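PDB 4PQZ: transcriptional protein SWT1 from Saccharomyces cerevisiae, which takes part in transcription, probably as an activator, and has RNA endonuclease activity as a whole protein, of which this chain is the C-terminal domain. Local coordinates for residues Q34-S39 and K116-N121; T49-I54 and D74-I79; S95-C100 and L139-T144. One frame throughout, in Å; residues are numbered along the deposited sequence.

Contact 1: Q34-S39 and K116-N121; sequences QFDKVS and KSKPTN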
loop_
_atom_site.group_PDB
_atom_site.type_symbol
_atom_site.label_atom_id
_atom_site.label_comp_id
_atom_site.label_asym_id
_atom_site.label_seq_id
_atom_site.Cartn_x
_atom_site.Cartn_y
_atom_site.Cartn_z
ATOM N N GLN A 34 -2.903 -0.450 -25.100
ATOM C CA GLN A 34 -1.762 0.049 -24.328
ATOM C C GLN A 34 -1.720 -0.326 -22.842
ATOM O O GLN A 34 -0.821 0.090 -22.107
ATOM C CB GLN A 34 -1.737 1.581 -24.437
ATOM C CG GLN A 34 -1.013 2.098 -25.671
ATOM C CD GLN A 34 0.494 2.024 -25.522
ATOM O OE1 GLN A 34 1.039 2.354 -24.466
ATOM N NE2 GLN A 34 1.178 1.581 -26.575
ATOM N N PHE A 35 -2.664 -1.142 -22.410
ATOM C CA PHE A 35 -3.041 -1.177 -21.002
ATOM C C PHE A 35 -2.079 -1.877 -20.032
ATOM O O PHE A 35 -1.805 -1.357 -18.949
ATOM C CB PHE A 35 -4.450 -1.761 -20.872
ATOM C CG PHE A 35 -4.953 -1.807 -19.471
ATOM C CD1 PHE A 35 -4.823 -2.963 -18.716
ATOM C CD2 PHE A 35 -5.547 -0.695 -18.901
ATOM C CE1 PHE A 35 -5.285 -3.008 -17.413
ATOM C CE2 PHE A 35 -6.015 -0.737 -17.591
ATOM C CZ PHE A 35 -5.880 -1.887 -16.851
ATOM N N ASP A 36 -1.570 -3.044 -20.417
ATOM C CA ASP A 36 -0.930 -3.960 -19.461
ATOM C C ASP A 36 0.418 -3.516 -18.880
ATOM O O ASP A 36 0.742 -3.870 -17.747
ATOM C CB ASP A 36 -0.815 -5.376 -20.047
ATOM C CG ASP A 36 -2.167 -6.044 -20.237
ATOM O OD1 ASP A 36 -3.168 -5.323 -20.429
ATOM O OD2 ASP A 36 -2.228 -7.290 -20.198
ATOM N N LYS A 37 1.203 -2.761 -19.646
ATOM C CA LYS A 37 2.535 -2.360 -19.193
ATOM C C LYS A 37 2.423 -1.407 -18.021
ATOM O O LYS A 37 3.189 -1.489 -17.063
ATOM C CB LYS A 37 3.332 -1.696 -20.318
ATOM C CG LYS A 37 4.694 -1.141 -19.892
ATOM C CD LYS A 37 5.776 -2.216 -19.864
ATOM C CE LYS A 37 7.137 -1.622 -19.519
ATOM N NZ LYS A 37 7.184 -1.123 -18.114
ATOM N N VAL A 38 1.460 -0.500 -18.110
ATOM C CA VAL A 38 1.198 0.430 -17.028
ATOM C C VAL A 38 0.321 -0.217 -15.940
ATOM O O VAL A 38 0.261 0.271 -14.822
ATOM C CB VAL A 38 0.570 1.734 -17.568
ATOM C CG1 VAL A 38 0.341 2.741 -16.458
ATOM C CG2 VAL A 38 1.463 2.340 -18.635
ATOM N N SER A 39 -0.345 -1.319 -16.262
ATOM C CA SER A 39 -1.079 -2.079 -15.247
ATOM C C SER A 39 -0.126 -2.707 -14.232
ATOM O O SER A 39 -0.254 -2.483 -13.025
ATOM C CB SER A 39 -1.940 -3.173 -15.878
ATOM O OG SER A 39 -2.758 -3.800 -14.900
ATOM N N LYS A 116 -6.528 -6.332 -4.183
ATOM C CA LYS A 116 -5.497 -7.333 -3.853
ATOM C C LYS A 116 -4.716 -7.868 -5.048
ATOM O O LYS A 116 -3.775 -8.647 -4.871
ATOM C CB LYS A 116 -6.109 -8.532 -3.123
ATOM C CG LYS A 116 -6.616 -8.222 -1.747
ATOM C CD LYS A 116 -6.909 -9.491 -0.940
ATOM C CE LYS A 116 -7.977 -10.359 -1.581
ATOM N NZ LYS A 116 -8.854 -10.996 -0.548
ATOM N N SER A 117 -5.105 -7.472 -6.257
ATOM C CA SER A 117 -4.529 -8.077 -7.457
ATOM C C SER A 117 -4.345 -7.087 -8.602
ATOM O O SER A 117 -4.770 -5.929 -8.515
ATOM C CB SER A 117 -5.359 -9.293 -7.914
ATOM O OG SER A 117 -6.751 -9.012 -7.954
ATOM N N LYS A 118 -3.694 -7.554 -9.666
ATOM C CA LYS A 118 -3.394 -6.717 -10.824
ATOM C C LYS A 118 -4.662 -6.345 -11.576
ATOM O O LYS A 118 -5.424 -7.226 -11.984
ATOM C CB LYS A 118 -2.424 -7.420 -11.772
ATOM C CG LYS A 118 -1.785 -6.470 -12.782
ATOM C CD LYS A 118 -0.945 -7.207 -13.823
ATOM C CE LYS A 118 -1.706 -7.346 -15.138
ATOM N NZ LYS A 118 -0.799 -7.190 -16.317
ATOM N N PRO A 119 -4.901 -5.034 -11.746
ATOM C CA PRO A 119 -6.074 -4.537 -12.471
ATOM C C PRO A 119 -6.146 -5.034 -13.922
ATOM O O PRO A 119 -5.158 -4.957 -14.659
ATOM C CB PRO A 119 -5.879 -3.021 -12.428
ATOM C CG PRO A 119 -5.096 -2.783 -11.196
ATOM C CD PRO A 119 -4.139 -3.930 -11.130
ATOM N N THR A 120 -7.316 -5.538 -14.313
ATOM C CA THR A 120 -7.531 -6.041 -15.668
ATOM C C THR A 120 -8.319 -5.067 -16.546
ATOM O O THR A 120 -8.459 -5.288 -17.747
ATOM C CB THR A 120 -8.236 -7.418 -15.670
ATOM O OG1 THR A 120 -9.518 -7.314 -15.034
ATOM C CG2 THR A 120 -7.388 -8.447 -14.941
ATOM N N ASN A 121 -8.829 -3.994 -15.946
ATOM C CA ASN A 121 -9.498 -2.933 -16.707
ATOM C C ASN A 121 -9.219 -1.542 -16.139
ATOM O O ASN A 121 -8.634 -1.416 -15.059
ATOM C CB ASN A 121 -11.006 -3.188 -16.819
ATOM C CG ASN A 121 -11.692 -3.305 -15.467
ATOM O OD1 ASN A 121 -11.818 -2.328 -14.740
ATOM N ND2 ASN A 121 -12.160 -4.506 -15.141
#
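Phe35 and Ser39, one turn apart at the start of helix 35-62, both reach the backbone carbonyl of Pro119, and so tie the first turn of a helix in the HEPN-like C-terminal domain of Swt1 to the loop that leads into helix 122-139. Across the contact the aromatic ring meets main-chain atoms. With CG anti to the backbone N (chi1 -178°), it extends across to the loop: Phe35 CE1 comes to 3.4 Å from Pro119 O, which lies near the ring plane at its edge, and Phe35 CZ comes to 3.3 Å from Asn121 O, approached obliquely. The edge-on approach of Pro119 O sets a partly negative oxygen against the weakly positive rim. Leu125 of helix 122-139 touches both Phe35 and Pro119, joining the contact to the helix that follows. Asn121 itself is the N-cap of that helix, its OD1 accepting from the backbone N of Asp124.

Lys118 closes the more exposed flank. Its chain, bent at its outer two torsions, runs past the serine hydroxyl, with Lys118 CG 3.5 Å from Ser39 OG, and crosses Asp36 at about a right angle. The charges stay beyond salt-bridge range, Asp36 OD2 lying 4.1 Å from Lys118 NZ, so any attraction is probably modest. Direct polar linkage is left to the buried serine: Ser39 OG donates to Pro119 O at 2.7 Å, in the carbonyl plane and on a lone pair, with a C=O...OG angle of 143°.

Contact 2: T49-I54 and D74-I79; sequences TIFFAI and DKLTTI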
loop_
_atom_site.group_PDB
_atom_site.type_symbol
_atom_site.label_atom_id
_atom_site.label_comp_id
_atom_site.label_asym_id
_atom_site.label_seq_id
_atom_site.Cartn_x
_atom_site.Cartn_y
_atom_site.Cartn_z
ATOM N N THR A 49 5.806 -0.274 -2.442
ATOM C CA THR A 49 5.642 0.870 -1.553
ATOM C C THR A 49 4.862 0.499 -0.289
ATOM O O THR A 49 5.125 1.019 0.795
ATOM C CB THR A 49 4.958 2.059 -2.310
ATOM O OG1 THR A 49 5.649 2.288 -3.540
ATOM C CG2 THR A 49 4.978 3.330 -1.494
ATOM N N ILE A 50 3.900 -0.403 -0.432
ATOM C CA ILE A 50 3.170 -0.909 0.718
ATOM C C ILE A 50 4.122 -1.712 1.598
ATOM O O ILE A 50 4.116 -1.590 2.821
ATOM C CB ILE A 50 1.994 -1.811 0.296
ATOM C CG1 ILE A 50 0.953 -1.017 -0.502
ATOM C CG2 ILE A 50 1.336 -2.426 1.523
ATOM C CD1 ILE A 50 -0.037 -1.907 -1.256
ATOM N N PHE A 51 4.956 -2.522 0.954
ATOM C CA PHE A 51 5.882 -3.397 1.666
ATOM C C PHE A 51 6.912 -2.571 2.421
ATOM O O PHE A 51 7.143 -2.808 3.604
ATOM C CB PHE A 51 6.570 -4.381 0.708
ATOM C CG PHE A 51 5.625 -5.357 0.059
ATOM C CD1 PHE A 51 4.330 -5.512 0.539
ATOM C CD2 PHE A 51 6.032 -6.120 -1.026
ATOM C CE1 PHE A 51 3.457 -6.403 -0.054
ATOM C CE2 PHE A 51 5.163 -7.019 -1.623
ATOM C CZ PHE A 51 3.873 -7.160 -1.135
ATOM N N PHE A 52 7.507 -1.592 1.737
ATOM C CA PHE A 52 8.431 -0.646 2.366
ATOM C C PHE A 52 7.819 -0.019 3.610
ATOM O O PHE A 52 8.461 0.017 4.666
ATOM C CB PHE A 52 8.852 0.472 1.389
ATOM C CG PHE A 52 9.571 1.631 2.062
ATOM C CD1 PHE A 52 10.920 1.532 2.405
ATOM C CD2 PHE A 52 8.895 2.809 2.360
ATOM C CE1 PHE A 52 11.588 2.595 3.031
ATOM C CE2 PHE A 52 9.550 3.878 2.981
ATOM C CZ PHE A 52 10.897 3.768 3.320
ATOM N N ALA A 53 6.581 0.470 3.467
ATOM C CA ALA A 53 5.893 1.188 4.540
ATOM C C ALA A 53 5.605 0.297 5.749
ATOM O O ALA A 53 5.772 0.712 6.899
ATOM C CB ALA A 53 4.614 1.821 4.031
ATOM N N ILE A 54 5.185 -0.932 5.483
ATOM C CA ILE A 54 4.924 -1.873 6.554
ATOM C C ILE A 54 6.218 -2.331 7.233
ATOM O O ILE A 54 6.307 -2.327 8.464
ATOM C CB ILE A 54 4.083 -3.061 6.062
ATOM C CG1 ILE A 54 2.655 -2.572 5.777
ATOM C CG2 ILE A 54 4.086 -4.173 7.081
ATOM C CD1 ILE A 54 1.725 -3.650 5.396
ATOM N N ASP A 74 10.595 -11.577 4.476
ATOM C CA ASP A 74 10.218 -12.655 3.582
ATOM C C ASP A 74 9.352 -13.500 4.505
ATOM O O ASP A 74 9.885 -14.310 5.250
ATOM C CB ASP A 74 11.464 -13.456 3.160
ATOM C CG ASP A 74 12.662 -12.575 2.822
ATOM O OD1 ASP A 74 12.864 -12.270 1.633
ATOM O OD2 ASP A 74 13.436 -12.215 3.733
ATOM N N LYS A 75 8.024 -13.404 4.431
ATOM C CA LYS A 75 7.265 -13.193 3.205
ATOM C C LYS A 75 6.229 -12.067 3.290
ATOM O O LYS A 75 5.055 -12.302 3.536
ATOM C CB LYS A 75 6.551 -14.497 2.925
ATOM C CG LYS A 75 5.789 -14.623 1.633
ATOM C CD LYS A 75 4.905 -15.868 1.669
ATOM C CE LYS A 75 5.493 -17.075 0.932
ATOM N NZ LYS A 75 4.761 -18.341 1.210
ATOM N N LEU A 76 6.692 -10.849 3.043
ATOM C CA LEU A 76 5.832 -9.770 2.620
ATOM C C LEU A 76 5.901 -9.802 1.103
ATOM O O LEU A 76 6.596 -8.983 0.504
ATOM C CB LEU A 76 6.387 -8.437 3.111
ATOM C CG LEU A 76 5.658 -7.717 4.245
ATOM C CD1 LEU A 76 6.127 -6.267 4.335
ATOM C CD2 LEU A 76 4.155 -7.808 4.033
ATOM N N THR A 77 5.227 -10.775 0.487
ATOM C CA THR A 77 5.243 -10.902 -0.978
ATOM C C THR A 77 3.920 -10.551 -1.639
ATOM O O THR A 77 3.868 -10.291 -2.842
ATOM C CB THR A 77 5.673 -12.303 -1.493
ATOM O OG1 THR A 77 4.795 -13.303 -0.961
ATOM C CG2 THR A 77 7.128 -12.586 -1.132
ATOM N N THR A 78 2.844 -10.553 -0.869
ATOM C CA THR A 78 1.551 -10.237 -1.455
ATOM C C THR A 78 0.888 -9.065 -0.758
ATOM O O THR A 78 1.256 -8.697 0.358
ATOM C CB THR A 78 0.586 -11.454 -1.441
ATOM O OG1 THR A 78 0.165 -11.724 -0.100
ATOM C CG2 THR A 78 1.257 -12.680 -2.025
ATOM N N ILE A 79 -0.096 -8.477 -1.426
ATOM C CA ILE A 79 -0.873 -7.409 -0.821
ATOM C C ILE A 79 -1.695 -7.997 0.319
ATOM O O ILE A 79 -1.934 -7.332 1.327
ATOM C CB ILE A 79 -1.719 -6.687 -1.885
ATOM C CG1 ILE A 79 -0.788 -5.873 -2.783
ATOM C CG2 ILE A 79 -2.799 -5.795 -1.252
ATOM C CD1 ILE A 79 -1.466 -5.237 -3.995
#
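Phe51 and Leu76 bury more surface than any other residues here, and they meet where helix 35-62 faces the loop entering helix 79-88. Their side chains lie antiparallel, side by side, each reaching the other's backbone. Leu76 CD1 settles 3.7 Å from Phe51 O and also touches the CB of the same phenylalanine. The ring of Phe51, in turn, extends along the loop and is bordered by three successive residues.

The contacts of that ring differ around its outline. Over one face sits Leu76 O, 3.2 Å from Phe51 CE2 and displaced toward the rim rather than centred. At the edge the neighbour is the carbonyl of Thr78, whose O is 3.2 Å from Phe51 CE1. Between them the Thr77 carbonyl carbon approaches Phe51 CZ obliquely at 3.4 Å. The ring gets there because CG stands anti to its own carbonyl carbon (chi1 -65°), directing it from the helix toward the loop. Main-chain groups thus meet the ring over one face and along one edge, and the contact consists of van der Waals packing and close carbonyl-to-ring approaches, with no hydrogen bond between the two segments.

Isoleucines continue the apolar surface at both ends. Ile54 CG2 packs at 4.0 Å on Leu76 CD1, while Ile50 CD1 meets Ile79 CG1 at 4.3 Å, where the next helix has begun. Ala82 touches both Ile50 and Ile54, and Trp132 of helix 122-139 touches Ile50 and Ile79, so the apolar seam runs on into neighbouring helices. Thr78 OG1 bonds to the backbone N of Asn81, making an N-cap at the start of helix 79-88: a capped helix start packed on a long helix, within the all-helical HEPN-like fold.

Contact 3: S95-C100 and L139-T144; sequences SELFTC and LFSKFT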
loop_
_atom_site.group_PDB
_atom_site.type_symbol
_atom_site.label_atom_id
_atom_site.label_comp_id
_atom_site.label_asym_id
_atom_site.label_seq_id
_atom_site.Cartn_x
_atom_site.Cartn_y
_atom_site.Cartn_z
ATOM N N SER A 95 -3.390 1.503 13.755
ATOM C CA SER A 95 -4.565 2.346 13.919
ATOM C C SER A 95 -4.164 3.778 14.241
ATOM O O SER A 95 -4.883 4.718 13.928
ATOM C CB SER A 95 -5.491 1.829 15.021
ATOM O OG SER A 95 -4.934 2.063 16.295
ATOM N N GLU A 96 -3.031 3.935 14.904
ATOM C CA GLU A 96 -2.518 5.265 15.200
ATOM C C GLU A 96 -2.250 6.039 13.917
ATOM O O GLU A 96 -2.526 7.232 13.840
ATOM C CB GLU A 96 -1.228 5.174 16.007
ATOM C CG GLU A 96 -0.695 6.519 16.397
ATOM C CD GLU A 96 0.778 6.505 16.758
ATOM O OE1 GLU A 96 1.434 5.450 16.610
ATOM O OE2 GLU A 96 1.273 7.575 17.173
ATOM N N LEU A 97 -1.711 5.345 12.917
ATOM C CA LEU A 97 -1.419 5.957 11.621
ATOM C C LEU A 97 -2.707 6.299 10.866
ATOM O O LEU A 97 -2.718 7.152 9.987
ATOM C CB LEU A 97 -0.532 5.044 10.770
ATOM C CG LEU A 97 0.763 4.564 11.426
ATOM C CD1 LEU A 97 1.615 3.742 10.473
ATOM C CD2 LEU A 97 1.529 5.736 11.982
ATOM N N PHE A 98 -3.803 5.657 11.247
ATOM C CA PHE A 98 -5.059 5.853 10.554
ATOM C C PHE A 98 -6.053 6.730 11.320
ATOM O O PHE A 98 -7.251 6.719 11.015
ATOM C CB PHE A 98 -5.696 4.493 10.197
ATOM C CG PHE A 98 -5.033 3.794 9.037
ATOM C CD1 PHE A 98 -5.467 4.026 7.731
ATOM C CD2 PHE A 98 -3.988 2.897 9.243
ATOM C CE1 PHE A 98 -4.857 3.391 6.649
ATOM C CE2 PHE A 98 -3.367 2.252 8.171
ATOM C CZ PHE A 98 -3.806 2.502 6.869
ATOM N N THR A 99 -5.577 7.494 12.304
ATOM C CA THR A 99 -6.505 8.277 13.133
ATOM C C THR A 99 -7.404 9.226 12.324
ATOM O O THR A 99 -8.622 9.312 12.561
ATOM C CB THR A 99 -5.793 9.074 14.237
ATOM O OG1 THR A 99 -4.829 8.241 14.877
ATOM C CG2 THR A 99 -6.805 9.548 15.274
ATOM N N CYS A 100 -6.823 9.923 11.356
ATOM C CA CYS A 100 -7.626 10.845 10.543
ATOM C C CYS A 100 -8.181 10.183 9.282
ATOM O O CYS A 100 -8.268 10.789 8.213
ATOM C CB CYS A 100 -6.835 12.120 10.243
ATOM S SG CYS A 100 -6.359 12.926 11.799
ATOM N N LEU A 139 -0.036 5.494 5.912
ATOM C CA LEU A 139 1.098 4.630 6.223
ATOM C C LEU A 139 2.438 5.369 6.190
ATOM O O LEU A 139 3.421 4.878 6.745
ATOM C CB LEU A 139 1.153 3.407 5.296
ATOM C CG LEU A 139 0.009 2.384 5.290
ATOM C CD1 LEU A 139 0.273 1.352 4.194
ATOM C CD2 LEU A 139 -0.163 1.709 6.631
ATOM N N PHE A 140 2.476 6.541 5.548
ATOM C CA PHE A 140 3.694 7.376 5.524
ATOM C C PHE A 140 3.643 8.509 6.553
ATOM O O PHE A 140 4.605 9.265 6.694
ATOM C CB PHE A 140 3.931 7.984 4.126
ATOM C CG PHE A 140 4.761 7.115 3.204
ATOM C CD1 PHE A 140 4.348 5.832 2.871
ATOM C CD2 PHE A 140 5.951 7.589 2.667
ATOM C CE1 PHE A 140 5.105 5.039 2.030
ATOM C CE2 PHE A 140 6.718 6.792 1.819
ATOM C CZ PHE A 140 6.284 5.516 1.497
ATOM N N SER A 141 2.525 8.612 7.274
ATOM C CA SER A 141 2.212 9.816 8.049
ATOM C C SER A 141 3.221 10.162 9.166
ATOM O O SER A 141 3.227 11.287 9.678
ATOM C CB SER A 141 0.788 9.750 8.618
ATOM O OG SER A 141 0.698 8.815 9.686
ATOM N N LYS A 142 4.069 9.211 9.537
ATOM C CA LYS A 142 5.088 9.487 10.538
ATOM C C LYS A 142 6.481 9.291 9.977
ATOM O O LYS A 142 7.456 9.284 10.722
ATOM C CB LYS A 142 4.890 8.622 11.787
ATOM C CG LYS A 142 3.535 8.838 12.466
ATOM C CD LYS A 142 3.512 8.142 13.807
ATOM C CE LYS A 142 3.021 9.061 14.911
ATOM N NZ LYS A 142 3.383 8.503 16.253
ATOM N N PHE A 143 6.573 9.138 8.660
ATOM C CA PHE A 143 7.872 9.016 8.015
ATOM C C PHE A 143 8.537 10.398 7.909
ATOM O O PHE A 143 7.966 11.426 8.311
ATOM C CB PHE A 143 7.748 8.357 6.636
ATOM C CG PHE A 143 7.411 6.887 6.684
ATOM C CD1 PHE A 143 7.210 6.230 7.902
ATOM C CD2 PHE A 143 7.302 6.152 5.505
ATOM C CE1 PHE A 143 6.886 4.861 7.941
ATOM C CE2 PHE A 143 6.989 4.773 5.537
ATOM C CZ PHE A 143 6.774 4.131 6.755
ATOM N N THR A 144 9.745 10.431 7.376
ATOM C CA THR A 144 10.435 11.714 7.225
ATOM C C THR A 144 9.847 12.541 6.071
ATOM O O THR A 144 9.164 12.003 5.189
ATOM C CB THR A 144 11.932 11.516 7.027
ATOM O OG1 THR A 144 12.193 11.118 5.676
ATOM C CG2 THR A 144 12.453 10.441 8.003
#
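The backbones come closest at Leu97 and Leu139, their CA atoms 6.1 Å apart, where the end of helix 90-97 faces the last residue of helix 122-139 and the type I beta turn Phe140-Phe143 that follows it. Leu97 contributes the largest buried area. Its CD2 lies against the aliphatic part of Lys142, 3.6 Å from Lys142 CD, the two side chains crossing at a slant.

Beyond that hydrocarbon stretch the lysine ends on Glu96, which it crosses at about a right angle. Glu96 is extended from its backbone, with CG anti to N (chi1 -177°), and offers one carboxylate oxygen: Lys142 NZ donates to Glu96 OE2 in a salt bridge of 2.5 Å, a very short distance to be read with caution. Glu96 OE1 stands farther off, 3.6 Å from Lys142 NZ, so the grip is one-sided. Both residues are exposed, which would probably weaken the pair's electrostatic gain.

On the buried side Leu139 turns its branch to an aromatic ring, Leu139 CD2 lying 3.6 Å from Phe98 CE2, obliquely to the ring. Trp90 meets Phe98, and Thr57 of helix 35-62 touches Leu97. Ser141 OG passes near Leu97 but bonds to Phe138 O. The whole is a helix end packed on an interhelical beta turn, with Thr144 N-capping helix 145-163, in an all-helical HEPN-like domain.

Overall arrangement
Three helix-to-loop contacts illustrate how a compact all-helical domain is closed by its connections. Helix 35-62 supplies one side of contacts 1 and 2, whose centres are about 19 Å apart and which touch through Lys116 and Ile79. Contact 2 falls wholly within the chain span bounded by contact 1, and it closes before contact 3 begins. Contacts 1 and 3 instead interleave along the sequence and lie on opposite sides of the chain's centre, about 28 Å apart between centres. Contact 3 touches contact 2, about 16 Å away centre to centre, where Phe140 and Phe143 pack on Phe52 and Ala53. The long first helix thus links loops preceding three later helices into one domain.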